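Local coordinates for TudS (Uncultured bacterium, PDB 6Z96), which removes the sulfur from thiouracil without redox chemistry, using a [4Fe-4S] cluster that probably takes up the sulfur as a [4Fe-5S] intermediate, at residues Glu3-Ser8 with Ser27-Ala32; Ile92-Leu97 with Pro143-Ala148; Cys10-Pro15 with Ala39-Pro44; Glu81-Leu86 with Gly123-Leu128. All coordinates share one frame; numbering follows the deposited sequence.

Contact 1 of 4, residues Glu3-Ser8 with Ser27-Ala32. With SF4 (iron/sulfur cluster), chain C.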
loop_
_atom_site.group_PDB
_atom_site.type_symbol
_atom_site.label_atom_id
_atom_site.label_comp_id
_atom_site.label_asym_id
_atom_site.label_seq_id
_atom_site.Cartn_x
_atom_site.Cartn_y
_atom_site.Cartn_z
ATOM N N GLU A 3 -3.486 4.733 18.276
ATOM C CA GLU A 3 -2.365 4.550 17.371
ATOM C C GLU A 3 -2.650 5.057 15.951
ATOM O O GLU A 3 -3.800 5.219 15.560
ATOM C CB GLU A 3 -2.006 3.071 17.319
ATOM C CG GLU A 3 -1.607 2.504 18.668
ATOM C CD GLU A 3 -0.892 1.171 18.583
ATOM O OE1 GLU A 3 -0.706 0.658 17.454
ATOM O OE2 GLU A 3 -0.505 0.644 19.651
ATOM N N LYS A 4 -1.586 5.250 15.178
ATOM C CA LYS A 4 -1.691 5.692 13.787
ATOM C C LYS A 4 -1.527 4.516 12.833
ATOM O O LYS A 4 -1.023 3.462 13.203
ATOM C CB LYS A 4 -0.599 6.717 13.464
ATOM C CG LYS A 4 -0.641 7.938 14.368
ATOM C CD LYS A 4 0.465 8.866 13.971
ATOM C CE LYS A 4 0.634 10.010 14.940
ATOM N NZ LYS A 4 1.986 10.614 14.803
ATOM N N ILE A 5 -1.996 4.698 11.597
ATOM C CA ILE A 5 -1.813 3.692 10.567
ATOM C C ILE A 5 -1.174 4.361 9.353
ATOM O O ILE A 5 -1.278 5.581 9.191
ATOM C CB ILE A 5 -3.136 2.994 10.178
ATOM C CG1 ILE A 5 -4.091 3.924 9.408
ATOM C CG2 ILE A 5 -3.825 2.345 11.399
ATOM C CD1 ILE A 5 -5.328 3.173 8.814
ATOM N N ILE A 6 -0.568 3.537 8.481
ATOM C CA ILE A 6 -0.094 4.041 7.197
ATOM C C ILE A 6 -1.161 3.595 6.186
ATOM O O ILE A 6 -1.716 2.490 6.288
ATOM C CB ILE A 6 1.314 3.496 6.881
ATOM C CG1 ILE A 6 1.866 4.089 5.583
ATOM C CG2 ILE A 6 1.338 1.994 6.807
ATOM C CD1 ILE A 6 3.387 3.794 5.394
ATOM N N VAL A 7 -1.491 4.474 5.214
ATOM C CA VAL A 7 -2.545 4.175 4.246
ATOM C C VAL A 7 -2.073 4.489 2.846
ATOM O O VAL A 7 -1.531 5.561 2.638
ATOM C CB VAL A 7 -3.806 5.044 4.520
ATOM C CG1 VAL A 7 -4.962 4.668 3.592
ATOM C CG2 VAL A 7 -4.244 4.950 5.982
ATOM N N SER A 8 -2.323 3.598 1.868
ATOM C CA SER A 8 -2.013 3.893 0.454
ATOM C C SER A 8 -2.652 5.240 0.076
ATOM O O SER A 8 -3.847 5.432 0.299
ATOM C CB SER A 8 -2.650 2.838 -0.446
ATOM O OG SER A 8 -1.927 1.624 -0.370
ATOM N N SER A 27 -15.750 5.690 3.369
ATOM C CA SER A 27 -15.672 5.079 4.675
ATOM C C SER A 27 -15.744 6.138 5.743
ATOM O O SER A 27 -14.821 6.942 5.888
ATOM C CB SER A 27 -14.367 4.295 4.806
ATOM O OG SER A 27 -14.148 3.858 6.134
ATOM N N ASN A 28 -16.814 6.110 6.545
ATOM C CA ASN A 28 -16.939 7.051 7.660
ATOM C C ASN A 28 -15.807 6.843 8.676
ATOM O O ASN A 28 -15.280 7.797 9.245
ATOM C CB ASN A 28 -18.299 6.882 8.353
ATOM C CG ASN A 28 -19.469 7.259 7.478
ATOM O OD1 ASN A 28 -19.348 8.088 6.575
ATOM N ND2 ASN A 28 -20.629 6.648 7.714
ATOM N N TRP A 29 -15.439 5.576 8.909
ATOM C CA TRP A 29 -14.380 5.247 9.840
ATOM C C TRP A 29 -13.041 5.845 9.374
ATOM O O TRP A 29 -12.356 6.476 10.170
ATOM C CB TRP A 29 -14.277 3.718 10.011
ATOM C CG TRP A 29 -13.089 3.290 10.818
ATOM C CD1 TRP A 29 -12.978 3.275 12.176
ATOM C CD2 TRP A 29 -11.833 2.825 10.304
ATOM N NE1 TRP A 29 -11.720 2.863 12.540
ATOM C CE2 TRP A 29 -11.000 2.567 11.409
ATOM C CE3 TRP A 29 -11.335 2.592 9.011
ATOM C CZ2 TRP A 29 -9.675 2.149 11.259
ATOM C CZ3 TRP A 29 -10.027 2.161 8.870
ATOM C CH2 TRP A 29 -9.211 1.953 9.985
ATOM N N LEU A 30 -12.675 5.638 8.102
ATOM C CA LEU A 30 -11.393 6.145 7.601
ATOM C C LEU A 30 -11.397 7.668 7.592
ATOM O O LEU A 30 -10.395 8.272 7.954
ATOM C CB LEU A 30 -11.099 5.592 6.199
ATOM C CG LEU A 30 -9.734 5.994 5.617
ATOM C CD1 LEU A 30 -8.576 5.559 6.530
ATOM C CD2 LEU A 30 -9.546 5.366 4.262
ATOM N N ASP A 31 -12.546 8.293 7.280
ATOM C CA ASP A 31 -12.650 9.754 7.314
ATOM C C ASP A 31 -12.384 10.280 8.719
ATOM O O ASP A 31 -11.625 11.239 8.884
ATOM C CB ASP A 31 -14.059 10.214 6.864
ATOM C CG ASP A 31 -14.327 10.081 5.381
ATOM O OD1 ASP A 31 -13.374 9.750 4.625
ATOM O OD2 ASP A 31 -15.488 10.293 4.969
ATOM N N ALA A 32 -12.983 9.630 9.742
ATOM C CA ALA A 32 -12.805 10.027 11.133
ATOM C C ALA A 32 -11.349 9.859 11.564
ATOM O O ALA A 32 -10.787 10.723 12.244
ATOM C CB ALA A 32 -13.722 9.202 12.032
HETATM FE FE1 SF4 C . -0.211 2.522 -6.438
HETATM FE FE2 SF4 C . -1.874 3.513 -4.551
HETATM FE FE3 SF4 C . 0.719 4.432 -4.687
HETATM FE FE4 SF4 C . 0.171 1.905 -3.757
HETATM S S1 SF4 C . -0.407 3.935 -2.799
HETATM S S2 SF4 C . 1.830 2.469 -5.211
HETATM S S3 SF4 C . -1.604 1.304 -5.115
HETATM S S4 SF4 C . -0.964 4.704 -6.254
#
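V7 on strand 5-8 and L30 on helix 28-35 mark where the two backbones come nearest, and even there their CA atoms stand 9.7 Å apart, so long side chains have to bridge the layer between them. The first turn of the helix is fixed by S27 at the N-cap, whose OG accepts from L30 N at 3.0 Å in a nearly straight bond (167°). From the strand, I5 and V7 both point at the helix, and each meets one residue. The CD1 methyl of I5 lies 4.2 Å from W29 CH2, a carbon on the outer rim of the six-membered ring, and comes in obliquely to the indole. W29 gets there with CG anti to its own N (chi1 172°), which sends the flat ring off the flank of the helix toward the strand. L30 likewise extends its CD1 to V7 CG2, a looser touch at 4.4 Å and a less certain one, since V7 is modelled in two conformers. At the end of the strand, S8 CB sits 3.4 Å from S1 of the iron/sulfur cluster, while S8 OG is hydrogen-bonded to K98 N. Strand, helix and the following strand 39-42 form a beta-alpha-beta unit. Helix 142-151 lies alongside, taking W29 against L145 and A146 and I5 against L149, and I6 turns instead to L86 and C87 of helix 73-90.

Contact 2 of 4, residues Ile92-Leu97 with Pro143-Ala148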
loop_
_atom_site.group_PDB
_atom_site.type_symbol
_atom_site.label_atom_id
_atom_site.label_comp_id
_atom_site.label_asym_id
_atom_site.label_seq_id
_atom_site.Cartn_x
_atom_site.Cartn_y
_atom_site.Cartn_z
ATOM N N ILE A 92 4.170 2.779 13.938
ATOM C CA ILE A 92 3.007 2.207 13.285
ATOM C C ILE A 92 3.115 0.702 13.128
ATOM O O ILE A 92 4.128 0.193 12.654
ATOM C CB ILE A 92 2.812 2.918 11.922
ATOM C CG1 ILE A 92 2.434 4.391 12.152
ATOM C CG2 ILE A 92 1.784 2.195 11.058
ATOM C CD1 ILE A 92 2.355 5.239 10.839
ATOM N N ARG A 93 2.048 -0.018 13.499
ATOM C CA ARG A 93 2.045 -1.463 13.379
ATOM C C ARG A 93 0.918 -2.003 12.475
ATOM O O ARG A 93 0.769 -3.214 12.363
ATOM C CB ARG A 93 2.031 -2.128 14.779
ATOM C CG ARG A 93 1.000 -1.574 15.719
ATOM C CD ARG A 93 1.430 -1.610 17.201
ATOM N NE ARG A 93 1.316 -2.924 17.821
ATOM C CZ ARG A 93 0.790 -3.141 19.026
ATOM N NH1 ARG A 93 0.748 -4.368 19.527
ATOM N NH2 ARG A 93 0.285 -2.134 19.731
ATOM N N PHE A 94 0.125 -1.102 11.840
ATOM C CA PHE A 94 -0.961 -1.489 10.939
ATOM C C PHE A 94 -0.877 -0.670 9.648
ATOM O O PHE A 94 -0.604 0.527 9.696
ATOM C CB PHE A 94 -2.332 -1.205 11.574
ATOM C CG PHE A 94 -2.562 -1.930 12.881
ATOM C CD1 PHE A 94 -2.933 -3.258 12.896
ATOM C CD2 PHE A 94 -2.399 -1.280 14.089
ATOM C CE1 PHE A 94 -3.138 -3.930 14.103
ATOM C CE2 PHE A 94 -2.619 -1.951 15.297
ATOM C CZ PHE A 94 -3.003 -3.265 15.286
ATOM N N ALA A 95 -1.181 -1.315 8.513
ATOM C CA ALA A 95 -1.207 -0.640 7.219
ATOM C C ALA A 95 -2.493 -0.965 6.490
ATOM O O ALA A 95 -2.970 -2.093 6.546
ATOM C CB ALA A 95 -0.017 -1.079 6.372
ATOM N N LEU A 96 -3.058 0.027 5.798
ATOM C CA LEU A 96 -4.237 -0.173 4.960
ATOM C C LEU A 96 -3.736 0.121 3.548
ATOM O O LEU A 96 -3.513 1.282 3.204
ATOM C CB LEU A 96 -5.348 0.812 5.343
ATOM C CG LEU A 96 -6.540 0.901 4.389
ATOM C CD1 LEU A 96 -7.175 -0.460 4.142
ATOM C CD2 LEU A 96 -7.581 1.913 4.912
ATOM N N LEU A 97 -3.533 -0.930 2.757
ATOM C CA LEU A 97 -2.937 -0.774 1.434
ATOM C C LEU A 97 -3.858 -1.248 0.332
ATOM O O LEU A 97 -4.661 -2.148 0.531
ATOM C CB LEU A 97 -1.592 -1.524 1.373
ATOM C CG LEU A 97 -0.544 -1.114 2.406
ATOM C CD1 LEU A 97 0.810 -1.873 2.126
ATOM C CD2 LEU A 97 -0.279 0.403 2.408
ATOM N N PRO A 143 -13.429 -3.623 8.219
ATOM C CA PRO A 143 -13.947 -3.982 9.554
ATOM C C PRO A 143 -12.871 -4.620 10.422
ATOM O O PRO A 143 -12.740 -4.286 11.596
ATOM C CB PRO A 143 -15.091 -4.965 9.244
ATOM C CG PRO A 143 -15.543 -4.617 7.842
ATOM C CD PRO A 143 -14.207 -4.285 7.149
ATOM N N GLU A 144 -12.071 -5.515 9.828
ATOM C CA GLU A 144 -11.012 -6.216 10.534
ATOM C C GLU A 144 -9.910 -5.238 10.993
ATOM O O GLU A 144 -9.399 -5.330 12.116
ATOM C CB GLU A 144 -10.441 -7.319 9.617
ATOM C CG GLU A 144 -11.446 -8.410 9.273
ATOM C CD GLU A 144 -12.248 -8.271 7.988
ATOM O OE1 GLU A 144 -12.593 -7.134 7.598
ATOM O OE2 GLU A 144 -12.589 -9.321 7.397
ATOM N N LEU A 145 -9.510 -4.296 10.104
ATOM C CA LEU A 145 -8.489 -3.321 10.473
ATOM C C LEU A 145 -9.003 -2.413 11.602
ATOM O O LEU A 145 -8.300 -2.130 12.585
ATOM C CB LEU A 145 -8.134 -2.473 9.218
ATOM C CG LEU A 145 -7.301 -1.228 9.499
ATOM C CD1 LEU A 145 -5.946 -1.582 10.145
ATOM C CD2 LEU A 145 -7.087 -0.433 8.213
ATOM N N ALA A 146 -10.246 -1.916 11.459
ATOM C CA ALA A 146 -10.815 -1.024 12.459
ATOM C C ALA A 146 -10.889 -1.706 13.830
ATOM O O ALA A 146 -10.558 -1.077 14.828
ATOM C CB ALA A 146 -12.196 -0.574 12.023
ATOM N N LEU A 147 -11.228 -2.989 13.846
ATOM C CA LEU A 147 -11.263 -3.738 15.103
ATOM C C LEU A 147 -9.858 -3.871 15.673
ATOM O O LEU A 147 -9.652 -3.568 16.846
ATOM C CB LEU A 147 -11.876 -5.122 14.910
ATOM C CG LEU A 147 -11.866 -5.948 16.211
ATOM C CD1 LEU A 147 -12.751 -5.307 17.257
ATOM C CD2 LEU A 147 -12.186 -7.389 15.981
ATOM N N ALA A 148 -8.869 -4.276 14.853
ATOM C CA ALA A 148 -7.490 -4.462 15.311
ATOM C C ALA A 148 -6.940 -3.197 15.931
ATOM O O ALA A 148 -6.341 -3.232 17.004
ATOM C CB ALA A 148 -6.596 -4.942 14.158
#
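F94, the first residue of strand 94-96, carries most of the strand's share of this contact with helix 143-148. Its CG lies beside the backbone N (chi1 -59°), and the ring reaches toward the helix so that CE1 meets the CB of A148 at 3.6 Å, obliquely. The neighbouring CZ comes within 3.8 Å of A148 O, so the ring rests against the helix backbone as well as the methyl. Lower on the same side chain, F94 CB packs on L145 CD1 at 3.9 Å. A95 turns its methyl away, to the other side of the sheet, where it meets L129 of helix 124-131. L96 brings the chain back: its CB is 3.6 Å from L145 CD2, and the two leucines cross at about a right angle. L145 thus sits between F94 and L96 on one face of the strand, CD1 going to F94 and CD2 to L96, where the backbones are nearest. The short strand and helix segments run nearly antiparallel, at 153°, with axes 9.8 Å apart. Every side-chain pair here is carbon on carbon, so the helix is held to the sheet by van der Waals fit and the hydrophobic effect, without directional bonds.

Contact 3 of 4, residues Cys10-Pro15 with Ala39-Pro44. With SF4 (iron/sulfur cluster), chain C.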
loop_
_atom_site.group_PDB
_atom_site.type_symbol
_atom_site.label_atom_id
_atom_site.label_comp_id
_atom_site.label_asym_id
_atom_site.label_seq_id
_atom_site.Cartn_x
_atom_site.Cartn_y
_atom_site.Cartn_z
ATOM N N CYS A 10 -3.567 6.595 -2.604
ATOM C CA CYS A 10 -4.684 6.544 -3.548
ATOM C C CYS A 10 -6.009 6.231 -2.838
ATOM O O CYS A 10 -7.058 6.715 -3.283
ATOM C CB CYS A 10 -4.412 5.552 -4.668
ATOM S SG CYS A 10 -4.108 3.861 -4.084
ATOM N N LEU A 11 -5.966 5.452 -1.743
ATOM C CA LEU A 11 -7.217 5.136 -1.015
ATOM C C LEU A 11 -7.797 6.369 -0.331
ATOM O O LEU A 11 -8.987 6.374 -0.001
ATOM C CB LEU A 11 -6.970 4.050 0.042
ATOM C CG LEU A 11 -6.610 2.676 -0.533
ATOM C CD1 LEU A 11 -6.263 1.686 0.613
ATOM C CD2 LEU A 11 -7.765 2.091 -1.346
ATOM N N LEU A 12 -6.974 7.378 -0.075
ATOM C CA LEU A 12 -7.423 8.664 0.490
ATOM C C LEU A 12 -7.855 9.670 -0.592
ATOM O O LEU A 12 -8.180 10.819 -0.258
ATOM C CB LEU A 12 -6.313 9.272 1.317
ATOM C CG LEU A 12 -5.911 8.442 2.505
ATOM C CD1 LEU A 12 -4.716 9.053 3.172
ATOM C CD2 LEU A 12 -7.065 8.306 3.523
ATOM N N GLY A 13 -7.896 9.241 -1.852
ATOM C CA GLY A 13 -8.338 10.082 -2.958
ATOM C C GLY A 13 -7.237 10.864 -3.637
ATOM O O GLY A 13 -7.527 11.694 -4.503
ATOM N N GLN A 14 -5.961 10.628 -3.262
ATOM C CA GLN A 14 -4.871 11.342 -3.923
ATOM C C GLN A 14 -4.655 10.793 -5.321
ATOM O O GLN A 14 -4.683 9.587 -5.528
ATOM C CB GLN A 14 -3.617 11.284 -3.088
ATOM C CG GLN A 14 -3.837 11.862 -1.693
ATOM C CD GLN A 14 -2.542 12.115 -0.992
ATOM O OE1 GLN A 14 -1.488 12.240 -1.625
ATOM N NE2 GLN A 14 -2.588 12.257 0.321
ATOM N N PRO A 15 -4.409 11.673 -6.308
ATOM C CA PRO A 15 -4.301 11.208 -7.699
ATOM C C PRO A 15 -2.891 10.783 -8.049
ATOM O O PRO A 15 -2.286 11.257 -9.016
ATOM C CB PRO A 15 -4.741 12.441 -8.513
ATOM C CG PRO A 15 -4.178 13.574 -7.674
ATOM C CD PRO A 15 -4.403 13.153 -6.224
ATOM N N ALA A 39 -4.212 8.834 10.076
ATOM C CA ALA A 39 -4.093 8.048 8.837
ATOM C C ALA A 39 -3.028 8.715 7.975
ATOM O O ALA A 39 -3.318 9.724 7.328
ATOM C CB ALA A 39 -5.417 8.033 8.099
ATOM N N LEU A 40 -1.803 8.196 8.013
ATOM C CA LEU A 40 -0.691 8.798 7.292
ATOM C C LEU A 40 -0.630 8.307 5.874
ATOM O O LEU A 40 -0.397 7.133 5.630
ATOM C CB LEU A 40 0.634 8.520 8.009
ATOM C CG LEU A 40 0.750 9.019 9.472
ATOM C CD1 LEU A 40 2.178 8.883 9.953
ATOM C CD2 LEU A 40 0.320 10.490 9.610
ATOM N N ALA A 41 -0.829 9.214 4.933
ATOM C CA ALA A 41 -0.841 8.863 3.515
ATOM C C ALA A 41 0.545 8.534 3.039
ATOM O O ALA A 41 1.479 9.258 3.344
ATOM C CB ALA A 41 -1.351 10.061 2.725
ATOM N N PHE A 42 0.652 7.487 2.207
ATOM C CA PHE A 42 1.965 7.136 1.669
ATOM C C PHE A 42 1.770 6.437 0.358
ATOM O O PHE A 42 0.921 5.559 0.258
ATOM C CB PHE A 42 2.722 6.210 2.656
ATOM C CG PHE A 42 4.149 5.960 2.221
ATOM C CD1 PHE A 42 4.494 4.797 1.550
ATOM C CD2 PHE A 42 5.128 6.908 2.438
ATOM C CE1 PHE A 42 5.791 4.590 1.094
ATOM C CE2 PHE A 42 6.443 6.684 2.001
ATOM C CZ PHE A 42 6.753 5.523 1.334
ATOM N N CYS A 43 2.591 6.801 -0.651
ATOM C CA CYS A 43 2.548 6.078 -1.929
ATOM C C CYS A 43 3.955 5.553 -2.185
ATOM O O CYS A 43 4.840 6.331 -2.517
ATOM C CB CYS A 43 2.115 6.975 -3.092
ATOM S SG CYS A 43 2.274 6.154 -4.695
ATOM N N PRO A 44 4.170 4.242 -2.097
ATOM C CA PRO A 44 5.522 3.707 -2.316
ATOM C C PRO A 44 6.106 4.022 -3.687
ATOM O O PRO A 44 7.308 4.261 -3.777
ATOM C CB PRO A 44 5.327 2.186 -2.154
ATOM C CG PRO A 44 4.083 2.049 -1.260
ATOM C CD PRO A 44 3.205 3.213 -1.646
HETATM FE FE1 SF4 C . -0.211 2.522 -6.438
HETATM FE FE2 SF4 C . -1.874 3.513 -4.551
HETATM FE FE3 SF4 C . 0.719 4.432 -4.687
HETATM FE FE4 SF4 C . 0.171 1.905 -3.757
HETATM S S1 SF4 C . -0.407 3.935 -2.799
HETATM S S2 SF4 C . 1.830 2.469 -5.211
HETATM S S3 SF4 C . -1.604 1.304 -5.115
HETATM S S4 SF4 C . -0.964 4.704 -6.254
#
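A gap of 7.2 Å separates the CA atoms of L12, in the loop after strand 5-8, and A41, on strand 39-42, the closest pass of the two backbones. The CD1 methyl of L12 settles on A41 CB at 3.5 Å, and from a direction roughly at right angles to it the amide NE2 of Q14 reaches the same methyl, also at 3.5 Å. Q14 manages this by keeping its chain extended beyond CG (chi2 -166°), which carries NE2 out to the A41 methyl. Between these two residues the loop turns back on itself at G13, whose N is bonded to C10 O at 3.0 Å. The loop starts at the [4Fe-4S] cluster with C10, and strand 39-42 leads to it at C43; both cysteines stand beyond the C-terminal ends of parallel strands 5-8 and 39-42, the usual place for a site in an alpha/beta fold. C10 SG binds iron FE2 and C43 SG binds iron FE3, each at 2.3 Å. The two sulfurs are presented differently: C10 SG sits between its own N and carbonyl carbon (chi1 58°), whereas C43 SG is anti to its N (chi1 172°). C43 is also the N-cap of the short helix 44-47, and its SG caps a backbone N just beyond P44. Close by, F42 O lies 3.7 Å from the cluster sulfur S1, and C104 and R17 also line the pocket.

Contact 4 of 4, residues Glu81-Leu86 with Gly123-Leu128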
loop_
_atom_site.group_PDB
_atom_site.type_symbol
_atom_site.label_atom_id
_atom_site.label_comp_id
_atom_site.label_asym_id
_atom_site.label_seq_id
_atom_site.Cartn_x
_atom_site.Cartn_y
_atom_site.Cartn_z
ATOM N N GLU A 81 11.045 0.285 1.304
ATOM C CA GLU A 81 11.907 0.601 2.449
ATOM C C GLU A 81 11.513 1.900 3.097
ATOM O O GLU A 81 11.574 2.016 4.329
ATOM C CB GLU A 81 13.353 0.631 1.988
ATOM C CG GLU A 81 14.345 0.847 3.118
ATOM C CD GLU A 81 14.495 -0.251 4.158
ATOM O OE1 GLU A 81 14.923 0.089 5.284
ATOM O OE2 GLU A 81 14.191 -1.433 3.869
ATOM N N LEU A 82 11.075 2.890 2.293
ATOM C CA LEU A 82 10.636 4.167 2.863
ATOM C C LEU A 82 9.317 3.987 3.632
ATOM O O LEU A 82 9.110 4.644 4.664
ATOM C CB LEU A 82 10.494 5.208 1.762
ATOM C CG LEU A 82 11.830 5.694 1.245
ATOM C CD1 LEU A 82 11.635 6.499 -0.032
ATOM C CD2 LEU A 82 12.558 6.540 2.311
ATOM N N ALA A 83 8.433 3.084 3.173
ATOM C CA ALA A 83 7.188 2.809 3.922
ATOM C C ALA A 83 7.541 2.206 5.288
ATOM O O ALA A 83 7.013 2.632 6.311
ATOM C CB ALA A 83 6.289 1.852 3.143
ATOM N N LEU A 84 8.485 1.270 5.297
ATOM C CA LEU A 84 8.944 0.654 6.548
ATOM C C LEU A 84 9.576 1.718 7.455
ATOM O O LEU A 84 9.298 1.737 8.650
ATOM C CB LEU A 84 9.966 -0.453 6.236
ATOM C CG LEU A 84 10.584 -1.098 7.470
ATOM C CD1 LEU A 84 9.533 -1.828 8.271
ATOM C CD2 LEU A 84 11.702 -2.048 7.095
ATOM N N GLY A 85 10.389 2.607 6.881
ATOM C CA GLY A 85 11.034 3.673 7.646
ATOM C C GLY A 85 10.037 4.588 8.313
ATOM O O GLY A 85 10.247 4.992 9.463
ATOM N N LEU A 86 8.934 4.915 7.611
ATOM C CA LEU A 86 7.906 5.767 8.189
ATOM C C LEU A 86 7.218 5.028 9.346
ATOM O O LEU A 86 6.979 5.620 10.404
ATOM C CB LEU A 86 6.887 6.162 7.109
ATOM C CG LEU A 86 5.720 6.992 7.576
ATOM C CD1 LEU A 86 6.196 8.345 8.043
ATOM C CD2 LEU A 86 4.686 7.156 6.479
ATOM N N GLY A 123 2.173 -7.391 -2.907
ATOM C CA GLY A 123 3.063 -6.421 -3.525
ATOM C C GLY A 123 4.354 -6.297 -2.729
ATOM O O GLY A 123 4.472 -6.817 -1.621
ATOM N N LYS A 124 5.330 -5.581 -3.287
ATOM C CA LYS A 124 6.636 -5.417 -2.627
ATOM C C LYS A 124 6.593 -4.713 -1.283
ATOM O O LYS A 124 7.339 -5.096 -0.381
ATOM C CB LYS A 124 7.568 -4.623 -3.535
ATOM C CG LYS A 124 7.998 -5.419 -4.744
ATOM C CD LYS A 124 9.265 -6.160 -4.350
ATOM C CE LYS A 124 10.201 -6.407 -5.477
ATOM N NZ LYS A 124 11.520 -6.919 -4.962
ATOM N N THR A 125 5.743 -3.686 -1.133
ATOM C CA THR A 125 5.662 -2.960 0.117
ATOM C C THR A 125 4.964 -3.825 1.158
ATOM O O THR A 125 5.478 -3.956 2.270
ATOM C CB THR A 125 4.966 -1.622 -0.100
ATOM O OG1 THR A 125 5.830 -0.802 -0.912
ATOM C CG2 THR A 125 4.730 -0.873 1.226
ATOM N N THR A 126 3.839 -4.454 0.792
ATOM C CA THR A 126 3.165 -5.368 1.721
ATOM C C THR A 126 4.096 -6.470 2.223
ATOM O O THR A 126 4.173 -6.710 3.432
ATOM C CB THR A 126 1.989 -5.994 1.013
ATOM O OG1 THR A 126 1.064 -4.949 0.730
ATOM C CG2 THR A 126 1.323 -7.111 1.871
ATOM N N ALA A 127 4.863 -7.075 1.311
ATOM C CA ALA A 127 5.782 -8.152 1.713
ATOM C C ALA A 127 6.806 -7.673 2.731
ATOM O O ALA A 127 7.056 -8.380 3.721
ATOM C CB ALA A 127 6.484 -8.715 0.479
ATOM N N LEU A 128 7.387 -6.480 2.515
ATOM C CA LEU A 128 8.413 -5.979 3.422
ATOM C C LEU A 128 7.809 -5.626 4.764
ATOM O O LEU A 128 8.364 -5.983 5.811
ATOM C CB LEU A 128 9.156 -4.781 2.804
ATOM C CG LEU A 128 10.285 -4.242 3.671
ATOM C CD1 LEU A 128 11.396 -5.276 3.791
ATOM C CD2 LEU A 128 10.864 -2.980 3.078
#
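L128 gives up more surface to the opposite helix than any other residue here, and nearly all of its touching is done by one methyl, CD2. With CG anti to the backbone N (chi1 -177°), the side chain reaches across to helix 81-86 and places CD2 between E81 and L84, one turn apart. That methyl lies 3.7 Å from E81 N and 4.1 Å from L84 CB, so it rests on the helix backbone as well as on the base of a side chain. E81 starts out pointing away from helix 124-128, but its chain bends at CB-CG (chi2 67°) and brings OE2 back to 3.8 Å from the same CD2, a plain contact between a carboxylate oxygen and a methyl. L84 offers little more than its CB, for its branch runs on past L128. Beside this pair, A83 CB and T125 CG2 meet at 3.7 Å. Here the small alanine lets the helices come close, 7.1 Å between the CA atoms of A83 and T125. The axes of the short segments approach to 9.2 Å at a crossing angle of -44°. Toward the N-terminal side, K124 makes a salt bridge to D77, a second tie between the same two helices. Packed side by side, helices 73-90 and 124-131 form one helical layer over the parallel sheet, A83 resting on F42 of strand 39-42, as expected of an alpha/beta fold.

How the contacts relate
Contacts 1, 2 and 3 share one parallel sheet. Strand 5-8 lies between strands 39-42 and 94-96, joined by V7 N to L40 O (2.9 Å) on one side and I6 O to L96 N (2.8 Å) on the other; an E3-R93 salt bridge adds to the link between contacts 1 and 2, whose centres are 8 Å apart. Those two contacts pack helices on one face, while contact 4 belongs to the other, where F42 CE1 of contact 3 meets A83 CB at 3.5 Å. The cluster is bound at contact 3 and touched by S8 of contact 1; the side chain of T125 in contact 4 is about 7 Å from the iron/sulfur cluster, and the side chain of L96 in contact 2 is about 10 Å from it.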